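Local coordinates for protein glutathione S-transferase 2 (PDB 1TU7) that catalyses the conjugation of glutathione to electrophilic compounds and appears to be central to detoxification in a parasitic nematode, at residues F90-G93 against V94-L97; L13-P16 against I17-F20; G138-I142 against L143-I147; E129-L132 against A133-G136. All coordinates share one frame; numbering follows the deposited sequence.

Contact 1. Residues F90-G93 against V94-L97. With GSH (glutathione), chain E.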
loop_
_atom_site.group_PDB
_atom_site.type_symbol
_atom_site.label_atom_id
_atom_site.label_comp_id
_atom_site.label_asym_id
_atom_site.label_seq_id
_atom_site.Cartn_x
_atom_site.Cartn_y
_atom_site.Cartn_z
ATOM N N PHE A 90 -7.327 -6.282 4.624
ATOM C CA PHE A 90 -7.230 -7.543 3.891
ATOM C C PHE A 90 -6.446 -7.342 2.582
ATOM O O PHE A 90 -5.508 -8.080 2.280
ATOM C CB PHE A 90 -8.641 -8.094 3.618
ATOM C CG PHE A 90 -8.708 -9.595 3.419
ATOM C CD1 PHE A 90 -9.470 -10.371 4.258
ATOM C CD2 PHE A 90 -8.035 -10.225 2.412
ATOM C CE1 PHE A 90 -9.510 -11.717 4.138
ATOM C CE2 PHE A 90 -8.109 -11.604 2.284
ATOM C CZ PHE A 90 -8.838 -12.338 3.164
ATOM N N CYS A 91 -6.825 -6.321 1.830
ATOM C CA CYS A 91 -6.200 -6.019 0.560
ATOM C C CYS A 91 -4.715 -5.717 0.746
ATOM O O CYS A 91 -3.879 -6.166 -0.037
ATOM C CB CYS A 91 -6.938 -4.877 -0.123
ATOM S SG CYS A 91 -6.560 -4.752 -1.898
ATOM N N GLU A 92 -4.375 -5.005 1.804
ATOM C CA GLU A 92 -2.976 -4.738 2.114
ATOM C C GLU A 92 -2.207 -6.022 2.400
ATOM O O GLU A 92 -1.037 -6.150 2.017
ATOM C CB GLU A 92 -2.831 -3.752 3.266
ATOM C CG GLU A 92 -3.247 -2.327 2.915
ATOM C CD GLU A 92 -2.346 -1.704 1.873
ATOM O OE1 GLU A 92 -2.815 -1.519 0.745
ATOM O OE2 GLU A 92 -1.144 -1.520 2.202
ATOM N N GLY A 93 -2.836 -6.967 3.089
ATOM C CA GLY A 93 -2.206 -8.265 3.259
ATOM C C GLY A 93 -1.969 -8.952 1.937
ATOM O O GLY A 93 -0.950 -9.572 1.732
ATOM N N VAL A 94 -2.914 -8.842 1.013
ATOM C CA VAL A 94 -2.733 -9.435 -0.312
ATOM C C VAL A 94 -1.555 -8.799 -1.008
ATOM O O VAL A 94 -0.737 -9.489 -1.607
ATOM C CB VAL A 94 -4.026 -9.308 -1.150
ATOM C CG1 VAL A 94 -3.810 -9.814 -2.558
ATOM C CG2 VAL A 94 -5.159 -10.098 -0.473
ATOM N N ARG A 95 -1.456 -7.481 -0.894
ATOM C CA ARG A 95 -0.336 -6.765 -1.521
ATOM C C ARG A 95 0.993 -7.203 -0.931
ATOM O O ARG A 95 1.989 -7.326 -1.672
ATOM C CB ARG A 95 -0.539 -5.268 -1.392
ATOM C CG ARG A 95 -1.660 -4.779 -2.247
ATOM C CD ARG A 95 -2.105 -3.397 -1.923
ATOM N NE ARG A 95 -1.132 -2.414 -2.352
ATOM C CZ ARG A 95 -1.190 -1.734 -3.512
ATOM N NH1 ARG A 95 -2.163 -1.933 -4.391
ATOM N NH2 ARG A 95 -0.240 -0.856 -3.786
ATOM N N ASP A 96 1.040 -7.487 0.355
ATOM C CA ASP A 96 2.280 -7.985 0.958
ATOM C C ASP A 96 2.676 -9.337 0.356
ATOM O O ASP A 96 3.864 -9.585 0.110
ATOM C CB ASP A 96 2.191 -8.136 2.452
ATOM C CG ASP A 96 2.343 -6.859 3.199
ATOM O OD1 ASP A 96 2.878 -5.883 2.657
ATOM O OD2 ASP A 96 1.901 -6.786 4.339
ATOM N N LEU A 97 1.714 -10.244 0.156
ATOM C CA LEU A 97 2.033 -11.512 -0.480
ATOM C C LEU A 97 2.539 -11.233 -1.875
ATOM O O LEU A 97 3.481 -11.869 -2.322
ATOM C CB LEU A 97 0.846 -12.457 -0.500
ATOM C CG LEU A 97 1.098 -13.799 -1.180
ATOM C CD1 LEU A 97 2.297 -14.502 -0.586
ATOM C CD2 LEU A 97 -0.154 -14.661 -1.085
HETATM N N1 GSH E . 2.450 -4.007 4.884
HETATM C CA1 GSH E . 2.822 -3.996 6.253
HETATM C C1 GSH E . 2.353 -2.830 6.965
HETATM O O11 GSH E . 1.947 -2.721 8.153
HETATM O O12 GSH E . 2.496 -1.710 6.263
HETATM C CB1 GSH E . 4.178 -4.497 6.647
HETATM C CG1 GSH E . 4.358 -4.841 8.132
HETATM C CD1 GSH E . 5.772 -5.294 8.423
HETATM O OE1 GSH E . 6.636 -5.514 7.396
HETATM N N2 GSH E . 6.087 -5.474 9.689
HETATM C CA2 GSH E . 7.435 -5.802 10.129
HETATM C C2 GSH E . 7.314 -6.922 11.096
HETATM O O2 GSH E . 6.224 -6.971 11.911
HETATM C CB2 GSH E . 8.048 -4.642 10.886
HETATM S SG2 GSH E . 8.369 -3.220 9.824
HETATM N N3 GSH E . 8.264 -7.819 11.184
HETATM C CA3 GSH E . 8.266 -8.789 12.272
HETATM C C3 GSH E . 8.079 -10.187 11.745
HETATM O O31 GSH E . 8.285 -11.288 12.610
HETATM O O32 GSH E . 7.721 -10.429 10.505
HETATM O O HOH W 1 0.730 -3.602 2.537
HETATM O O HOH W 2 0.425 -1.774 -0.101
#

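Contact 2. Residues L13-P16 against I17-F20. With GSH (glutathione), chain C.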
loop_
_atom_site.group_PDB
_atom_site.type_symbol
_atom_site.label_atom_id
_atom_site.label_comp_id
_atom_site.label_asym_id
_atom_site.label_seq_id
_atom_site.Cartn_x
_atom_site.Cartn_y
_atom_site.Cartn_z
ATOM N N LEU A 13 0.268 -5.413 -11.667
ATOM C CA LEU A 13 -0.474 -4.601 -10.704
ATOM C C LEU A 13 -1.802 -4.144 -11.199
ATOM O O LEU A 13 -2.645 -3.739 -10.393
ATOM C CB LEU A 13 0.343 -3.358 -10.341
ATOM C CG LEU A 13 1.685 -3.613 -9.671
ATOM C CD1 LEU A 13 2.393 -2.292 -9.499
ATOM C CD2 LEU A 13 1.506 -4.327 -8.335
ATOM N N ALA A 14 -2.010 -4.165 -12.506
ATOM C CA ALA A 14 -3.252 -3.685 -13.099
ATOM C C ALA A 14 -4.349 -4.690 -12.972
ATOM O O ALA A 14 -5.498 -4.291 -13.035
ATOM C CB ALA A 14 -3.076 -3.335 -14.551
ATOM N N GLU A 15 -4.026 -5.977 -12.858
ATOM C CA GLU A 15 -5.051 -6.974 -13.087
ATOM C C GLU A 15 -6.198 -6.878 -12.083
ATOM O O GLU A 15 -7.353 -7.054 -12.483
ATOM C CB GLU A 15 -4.488 -8.373 -13.174
ATOM C CG GLU A 15 -5.437 -9.369 -13.803
ATOM C CD GLU A 15 -5.645 -9.146 -15.280
ATOM O OE1 GLU A 15 -4.936 -8.339 -15.897
ATOM O OE2 GLU A 15 -6.545 -9.816 -15.828
ATOM N N PRO A 16 -5.975 -6.621 -10.795
ATOM C CA PRO A 16 -7.133 -6.495 -9.896
ATOM C C PRO A 16 -8.064 -5.384 -10.313
ATOM O O PRO A 16 -9.283 -5.497 -10.095
ATOM C CB PRO A 16 -6.521 -6.255 -8.539
ATOM C CG PRO A 16 -5.196 -6.914 -8.654
ATOM C CD PRO A 16 -4.698 -6.593 -10.046
ATOM N N ILE A 17 -7.512 -4.304 -10.880
ATOM C CA ILE A 17 -8.343 -3.199 -11.381
ATOM C C ILE A 17 -9.133 -3.639 -12.612
ATOM O O ILE A 17 -10.323 -3.383 -12.735
ATOM C CB ILE A 17 -7.502 -1.959 -11.640
ATOM C CG1 ILE A 17 -6.782 -1.481 -10.355
ATOM C CG2 ILE A 17 -8.360 -0.872 -12.251
ATOM C CD1 ILE A 17 -5.534 -0.681 -10.643
ATOM N N ARG A 18 -8.470 -4.281 -13.555
ATOM C CA ARG A 18 -9.171 -4.833 -14.710
ATOM C C ARG A 18 -10.292 -5.751 -14.270
ATOM O O ARG A 18 -11.392 -5.693 -14.793
ATOM C CB ARG A 18 -8.196 -5.595 -15.589
ATOM C CG ARG A 18 -7.176 -4.736 -16.287
ATOM C CD ARG A 18 -6.308 -5.498 -17.194
ATOM N NE ARG A 18 -5.220 -4.720 -17.791
ATOM C CZ ARG A 18 -3.947 -5.048 -17.725
ATOM N NH1 ARG A 18 -3.541 -6.071 -17.019
ATOM N NH2 ARG A 18 -3.049 -4.296 -18.358
ATOM N N LEU A 19 -10.034 -6.605 -13.289
ATOM C CA LEU A 19 -11.039 -7.550 -12.821
ATOM C C LEU A 19 -12.237 -6.814 -12.232
ATOM O O LEU A 19 -13.369 -7.204 -12.470
ATOM C CB LEU A 19 -10.448 -8.528 -11.810
ATOM C CG LEU A 19 -9.445 -9.533 -12.380
ATOM C CD1 LEU A 19 -8.554 -10.155 -11.321
ATOM C CD2 LEU A 19 -10.188 -10.629 -13.163
ATOM N N PHE A 20 -11.985 -5.782 -11.419
ATOM C CA PHE A 20 -13.045 -4.932 -10.875
ATOM C C PHE A 20 -13.945 -4.400 -11.995
ATOM O O PHE A 20 -15.149 -4.562 -11.955
ATOM C CB PHE A 20 -12.411 -3.804 -10.048
ATOM C CG PHE A 20 -13.382 -2.862 -9.397
ATOM C CD1 PHE A 20 -13.358 -2.718 -8.019
ATOM C CD2 PHE A 20 -14.248 -2.063 -10.109
ATOM C CE1 PHE A 20 -14.196 -1.835 -7.376
ATOM C CE2 PHE A 20 -15.095 -1.171 -9.441
ATOM C CZ PHE A 20 -15.055 -1.070 -8.074
HETATM N N1 GSH C . 3.001 1.495 -5.723
HETATM C CA1 GSH C . 2.825 1.416 -7.122
HETATM C C1 GSH C . 1.449 1.084 -7.520
HETATM O O11 GSH C . 0.855 0.186 -6.712
HETATM O O12 GSH C . 0.765 1.444 -8.547
HETATM C CB1 GSH C . 3.824 0.763 -7.979
HETATM C CG1 GSH C . 3.831 1.096 -9.448
HETATM C CD1 GSH C . 4.949 0.357 -10.168
HETATM O OE1 GSH C . 5.890 -0.278 -9.431
HETATM N N2 GSH C . 4.936 0.349 -11.473
HETATM C CA2 GSH C . 5.911 -0.378 -12.289
HETATM C C2 GSH C . 6.324 0.492 -13.411
HETATM O O2 GSH C . 5.474 1.462 -13.899
HETATM C CB2 GSH C . 5.285 -1.631 -12.895
HETATM S SG2 GSH C . 5.055 -2.922 -11.653
HETATM N N3 GSH C . 7.528 0.343 -13.937
HETATM C CA3 GSH C . 7.892 1.194 -15.038
HETATM C C3 GSH C . 9.069 2.046 -14.691
HETATM O O31 GSH C . 9.367 2.448 -13.473
HETATM O O32 GSH C . 9.888 2.427 -15.763
#

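Contact 3. Residues G138-I142 against L143-I147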
loop_
_atom_site.group_PDB
_atom_site.type_symbol
_atom_site.label_atom_id
_atom_site.label_comp_id
_atom_site.label_asym_id
_atom_site.label_seq_id
_atom_site.Cartn_x
_atom_site.Cartn_y
_atom_site.Cartn_z
ATOM N N GLY A 138 -16.309 -17.305 6.041
ATOM C CA GLY A 138 -15.406 -17.431 4.916
ATOM C C GLY A 138 -15.916 -18.231 3.738
ATOM O O GLY A 138 -15.138 -18.611 2.887
ATOM N N ARG A 139 -17.222 -18.431 3.658
ATOM C CA ARG A 139 -17.825 -19.331 2.688
ATOM C C ARG A 139 -18.389 -18.611 1.476
ATOM O O ARG A 139 -18.919 -19.244 0.562
ATOM C CB ARG A 139 -18.942 -20.131 3.367
ATOM C CG ARG A 139 -18.389 -21.006 4.478
ATOM C CD ARG A 139 -18.899 -22.424 4.494
ATOM N NE ARG A 139 -18.040 -23.299 5.296
ATOM C CZ ARG A 139 -17.232 -24.259 4.822
ATOM N NH1 ARG A 139 -17.112 -24.499 3.520
ATOM N NH2 ARG A 139 -16.535 -24.995 5.679
ATOM N N ASN A 140 -18.257 -17.291 1.455
ATOM C CA ASN A 140 -18.720 -16.506 0.323
ATOM C C ASN A 140 -17.614 -15.525 -0.093
ATOM O O ASN A 140 -16.584 -15.953 -0.598
ATOM C CB ASN A 140 -20.082 -15.863 0.666
ATOM C CG ASN A 140 -20.894 -15.443 -0.568
ATOM O OD1 ASN A 140 -22.093 -15.063 -0.455
ATOM N ND2 ASN A 140 -20.306 -15.541 -1.717
ATOM N N LEU A 141 -17.814 -14.241 0.116
ATOM C CA LEU A 141 -16.816 -13.234 -0.251
ATOM C C LEU A 141 -16.176 -12.632 0.994
ATOM O O LEU A 141 -16.519 -12.965 2.144
ATOM C CB LEU A 141 -17.449 -12.160 -1.140
ATOM C CG LEU A 141 -18.166 -12.715 -2.392
ATOM C CD1 LEU A 141 -18.995 -11.634 -3.101
ATOM C CD2 LEU A 141 -17.150 -13.365 -3.314
ATOM N N ILE A 142 -15.253 -11.683 0.823
ATOM C CA ILE A 142 -14.536 -11.172 1.977
ATOM C C ILE A 142 -15.471 -10.533 3.001
ATOM O O ILE A 142 -15.293 -10.723 4.191
ATOM C CB ILE A 142 -13.398 -10.239 1.512
ATOM C CG1 ILE A 142 -12.253 -11.071 0.928
ATOM C CG2 ILE A 142 -12.861 -9.381 2.643
ATOM C CD1 ILE A 142 -11.246 -10.269 0.156
ATOM N N LEU A 143 -16.493 -9.817 2.549
ATOM C CA LEU A 143 -17.440 -9.202 3.489
ATOM C C LEU A 143 -18.645 -10.074 3.778
ATOM O O LEU A 143 -19.534 -9.668 4.542
ATOM C CB LEU A 143 -17.903 -7.828 2.994
ATOM C CG LEU A 143 -16.844 -6.734 3.117
ATOM C CD1 LEU A 143 -17.395 -5.404 2.534
ATOM C CD2 LEU A 143 -16.384 -6.582 4.576
ATOM N N GLY A 144 -18.672 -11.272 3.197
ATOM C CA GLY A 144 -19.851 -12.137 3.249
ATOM C C GLY A 144 -20.590 -12.162 1.926
ATOM O O GLY A 144 -20.095 -12.703 0.947
ATOM N N ASP A 145 -21.789 -11.580 1.866
ATOM C CA ASP A 145 -22.606 -11.675 0.657
ATOM C C ASP A 145 -22.339 -10.606 -0.406
ATOM O O ASP A 145 -22.824 -10.717 -1.518
ATOM C CB ASP A 145 -24.090 -11.593 1.041
ATOM C CG ASP A 145 -24.577 -12.842 1.683
ATOM O OD1 ASP A 145 -25.756 -12.825 2.127
ATOM O OD2 ASP A 145 -23.887 -13.885 1.767
ATOM N N LYS A 146 -21.601 -9.569 -0.045
ATOM C CA LYS A 146 -21.457 -8.412 -0.904
ATOM C C LYS A 146 -20.018 -8.274 -1.310
ATOM O O LYS A 146 -19.109 -8.336 -0.488
ATOM C CB LYS A 146 -21.934 -7.174 -0.187
ATOM C CG LYS A 146 -23.449 -7.206 0.009
ATOM C CD LYS A 146 -23.939 -6.163 0.966
ATOM C CE LYS A 146 -25.418 -6.375 1.240
ATOM N NZ LYS A 146 -25.745 -5.838 2.593
ATOM N N ILE A 147 -19.832 -8.066 -2.602
ATOM C CA ILE A 147 -18.515 -7.949 -3.175
ATOM C C ILE A 147 -17.876 -6.625 -2.817
ATOM O O ILE A 147 -18.555 -5.607 -2.632
ATOM C CB ILE A 147 -18.588 -8.178 -4.706
ATOM C CG1 ILE A 147 -17.166 -8.436 -5.264
ATOM C CG2 ILE A 147 -19.330 -7.024 -5.429
ATOM C CD1 ILE A 147 -17.048 -9.580 -6.160
#

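Contact 4. Residues E129-L132 against A133-G136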
loop_
_atom_site.group_PDB
_atom_site.type_symbol
_atom_site.label_atom_id
_atom_site.label_comp_id
_atom_site.label_asym_id
_atom_site.label_seq_id
_atom_site.Cartn_x
_atom_site.Cartn_y
_atom_site.Cartn_z
ATOM N N GLU A 129 -6.531 -17.895 4.831
ATOM C CA GLU A 129 -7.548 -18.886 5.089
ATOM C C GLU A 129 -8.201 -18.574 6.445
ATOM O O GLU A 129 -9.428 -18.661 6.580
ATOM C CB GLU A 129 -6.905 -20.272 5.076
ATOM C CG GLU A 129 -7.835 -21.436 5.385
ATOM C CD GLU A 129 -8.709 -21.857 4.234
ATOM O OE1 GLU A 129 -9.585 -22.725 4.444
ATOM O OE2 GLU A 129 -8.539 -21.376 3.106
ATOM N N LYS A 130 -7.388 -18.221 7.427
ATOM C CA LYS A 130 -7.851 -17.870 8.759
ATOM C C LYS A 130 -8.666 -16.565 8.756
ATOM O O LYS A 130 -9.719 -16.478 9.376
ATOM C CB LYS A 130 -6.692 -17.811 9.759
ATOM C CG LYS A 130 -7.071 -17.476 11.201
ATOM C CD LYS A 130 -5.894 -17.712 12.130
ATOM C CE LYS A 130 -6.303 -17.543 13.596
ATOM N NZ LYS A 130 -5.183 -17.764 14.554
ATOM N N LEU A 131 -8.161 -15.555 8.065
ATOM C CA LEU A 131 -8.802 -14.238 8.110
ATOM C C LEU A 131 -10.100 -14.261 7.339
ATOM O O LEU A 131 -11.089 -13.684 7.777
ATOM C CB LEU A 131 -7.865 -13.199 7.530
ATOM C CG LEU A 131 -7.694 -11.815 8.124
ATOM C CD1 LEU A 131 -7.329 -10.770 7.035
ATOM C CD2 LEU A 131 -8.675 -11.371 9.173
ATOM N N LEU A 132 -10.126 -14.959 6.205
ATOM C CA LEU A 132 -11.327 -15.000 5.388
ATOM C C LEU A 132 -12.539 -15.519 6.185
ATOM O O LEU A 132 -13.660 -15.056 5.965
ATOM C CB LEU A 132 -11.072 -15.830 4.140
ATOM C CG LEU A 132 -12.224 -15.980 3.164
ATOM C CD1 LEU A 132 -12.618 -14.629 2.577
ATOM C CD2 LEU A 132 -11.815 -16.918 2.065
ATOM N N ALA A 133 -12.289 -16.433 7.129
ATOM C CA ALA A 133 -13.331 -17.028 7.949
ATOM C C ALA A 133 -14.112 -16.025 8.782
ATOM O O ALA A 133 -15.207 -16.320 9.248
ATOM C CB ALA A 133 -12.701 -18.059 8.877
ATOM N N THR A 134 -13.570 -14.829 8.978
ATOM C CA THR A 134 -14.161 -13.938 9.981
ATOM C C THR A 134 -15.497 -13.353 9.578
ATOM O O THR A 134 -16.217 -12.863 10.439
ATOM C CB THR A 134 -13.232 -12.800 10.418
ATOM O OG1 THR A 134 -12.930 -11.973 9.304
ATOM C CG2 THR A 134 -11.882 -13.284 10.962
ATOM N N ARG A 135 -15.819 -13.372 8.289
ATOM C CA ARG A 135 -17.120 -12.889 7.818
ATOM C C ARG A 135 -17.745 -13.950 6.959
ATOM O O ARG A 135 -17.096 -14.520 6.121
ATOM C CB ARG A 135 -16.968 -11.575 7.045
ATOM C CG ARG A 135 -16.463 -10.468 7.949
ATOM C CD ARG A 135 -16.311 -9.126 7.295
ATOM N NE ARG A 135 -15.871 -8.076 8.229
ATOM C CZ ARG A 135 -16.667 -7.198 8.856
ATOM N NH1 ARG A 135 -17.983 -7.210 8.708
ATOM N NH2 ARG A 135 -16.121 -6.274 9.641
ATOM N N GLY A 136 -19.021 -14.253 7.195
ATOM C CA GLY A 136 -19.723 -15.230 6.398
ATOM C C GLY A 136 -19.150 -16.613 6.493
ATOM O O GLY A 136 -19.297 -17.422 5.582
#

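Contact 1. Residues F90-G93 against V94-L97
Glu92 and Arg95 both start with CG anti to the carbonyl carbon and beside the backbone N; Glu92 then bends at chi2 (-65°) and Arg95 at chi3 (72°). Less than one turn apart on helix 81-107, they run side by side in the same direction, bringing Glu92 OE1 within 3.3 Å of Arg95 CD. The salt bridge itself is long: Glu92 OE1 is 3.6 Å from Arg95 NE and well out of the guanidinium plane, so the charges attract but no N-H is aimed at the oxygen. Arg95 NE gives its proton instead to water 2, which sits in plane at the guanidinium edge, 2.8 Å away, and donates to Glu92 OE2. Water 1 lies within hydrogen-bonding distance of both Glu92 OE2 and Asp96 OD1. Asp96 turns its carboxylate to the glutathione bound in the second subunit; the N1 of that glutathione is 2.9 Å from Asp96 OD1 and equally far from OD2, and Gln62 of the second subunit bonds OD2. Farther round the helix, Val94 CG2 meets the edge of the Phe90 ring, 4.1 Å from CD2. Arg95 reaches Ser63 OG through NH1 and a carboxylate oxygen of the other bound glutathione through NH2. One helical turn thus serves two sites, an acid facing one glutathione's amino group and a base facing the other's carboxylate, which implies that each complete pocket needs both subunits.

Contact 2. Residues L13-P16 against I17-F20
Backbone bonds run along the N-terminal part of helix 15-23: Arg18 N to Ala14 O at 3.0 Å, Leu19 N to Glu15 O at 2.8 Å and Phe20 N to Pro16 O; Ile17 N adds a weak bond to Ala14 O. Arg18 is extended from CG to NE and runs back past Ala14, laying one face of its guanidinium over the Ala14 methyl, with CB 3.6 Å above the centre of that plane. Glu15 comes to the edge. Its CG stands opposite the backbone N (chi1 -163°) and a bend at chi2 swings OE1 round into the guanidinium plane, where Arg18 NH1 donates to it at 2.9 Å. With the planes 59° apart the groups do not pair flat; one hydrogen bond carries the salt bridge. Both charges have further partners: Glu15 OE2 takes Tyr191 OH and Arg195, while Arg18 NH1 reaches Ile10 O, NH2 reaches Phe8 O and NE pairs with Asp30. The CG of Glu15 also carries Leu19 CD1, 4.1 Å away. At the start of the segment, Leu13 CD1 lies 3.5 Å from the glutathione sulfur SG2, and Leu13 N bonds Tyr7 OH. This is the first beta-alpha-beta crossover of the thioredoxin-like domain of glutathione transferases: helix 15-23 links parallel strands 3-8 and 29-33, its N-terminal end beside the bound glutathione.

Contact 3. Residues G138-I142 against L143-I147
The CD1 branch of Leu141 comes up to Ile147 at CB, 3.8 Å away, and lies 3.7 Å from Ile147 N, packing as much on backbone as on side chain. Leu141 gets there because its CG lies beside the backbone N (chi1 -54°). Met182 of helix 173-183 touches both. A second pair, Asn140 and Asp145, crosses at about a right angle, and Asn140 CB rests 3.2 Å from Gly144 O. Within the loop that both pairs straddle, the chain makes a type I beta turn from Leu141 to Gly144, closed by two backbone bonds as a single antiparallel hydrogen-bonded pair. The two are not alike: Leu141 N, 2.9 Å from Gly144 O, lies in the carbonyl plane on a lone pair, whereas Gly144 N, equally far from Leu141 O, sits well above that carbonyl's plane. The backbone angles of Gly144 (phi 105°, psi -111°) are ones that glycine, with no CB to run into the carbonyl oxygen of Leu143, can adopt. Ile147 leads directly towards helix 149-164 and touches Tyr152 in its first turn, consistent with the hydrophobic staple known at this helix start in glutathione transferases. Asp151 of that helix also accepts a bond from Ile142 N. Ile142 and Leu143, at the turn's corners, direct their side chains to helix 81-107, Ile142 onto Tyr86 and Phe90, Leu143 onto Glu83 and Ile87.

Contact 4. Residues E129-L132 against A133-G136
The flat group at the heart of the contact is the Leu131 carbonyl, gripped by Thr134 from two directions. Thr134 OG1 donates to Leu131 O at 2.9 Å, nearly in line with the C=O, while Thr134 N donates to the same oxygen at 3.0 Å from above the carbonyl plane, 48° out of it. The hydroxyl can do this because OG1 stands between the backbone N and the carbonyl carbon (chi1 62°). That torsion leaves the methyl CG2 beside the backbone N, 4.1 Å from Leu131 CD2, so the two side chains touch as well. One residue earlier, Ala133 N makes only a weak bond to Lys130 O, at 3.4 Å, and Ala133 CB rests at 3.4 Å from that same oxygen. Another flat group, the Glu129 carboxylate, takes the backbone N of Leu174 at OE1 and that of Leu175 at OE2, in the first turn of helix 173-183. Leu132 packs on the side chains of both leucines. Leu131 faces Tyr86, Met89 and Phe90 of helix 81-107, and Phe47 of the second subunit also reaches it, consistent with the lock-and-key aromatic residue of the pi-class dimer. Bonds spanning three residues in place of four, followed by a type I beta turn from Leu132 to Arg135, are characteristic of a helix running out into a loop, here from helix 109-132.

Overall arrangement
Contacts 1, 3 and 4 belong to the helical domain and meet round Phe90: its CD1 lies 3.5 Å from Leu131 CD1 of contact 4 and 3.9 Å from Ile142 CG2 of contact 3. Contact 4 lies where helix 109-132 leads into the connection to helix 149-164, and contact 3 lies in that connection; their centres are about 9 Å apart, and Leu143 CD2 packs on Arg135 CD at 3.7 Å. Contact 2 lies in the thioredoxin-like domain, its centre about 14 Å from that of contact 1 without touching it. Both work on glutathione, however: contact 2 borders the thiol, while contact 1 lies between the two glutathione sites of the dimer. Contacts 3 and 4 stand away from the annotated sites.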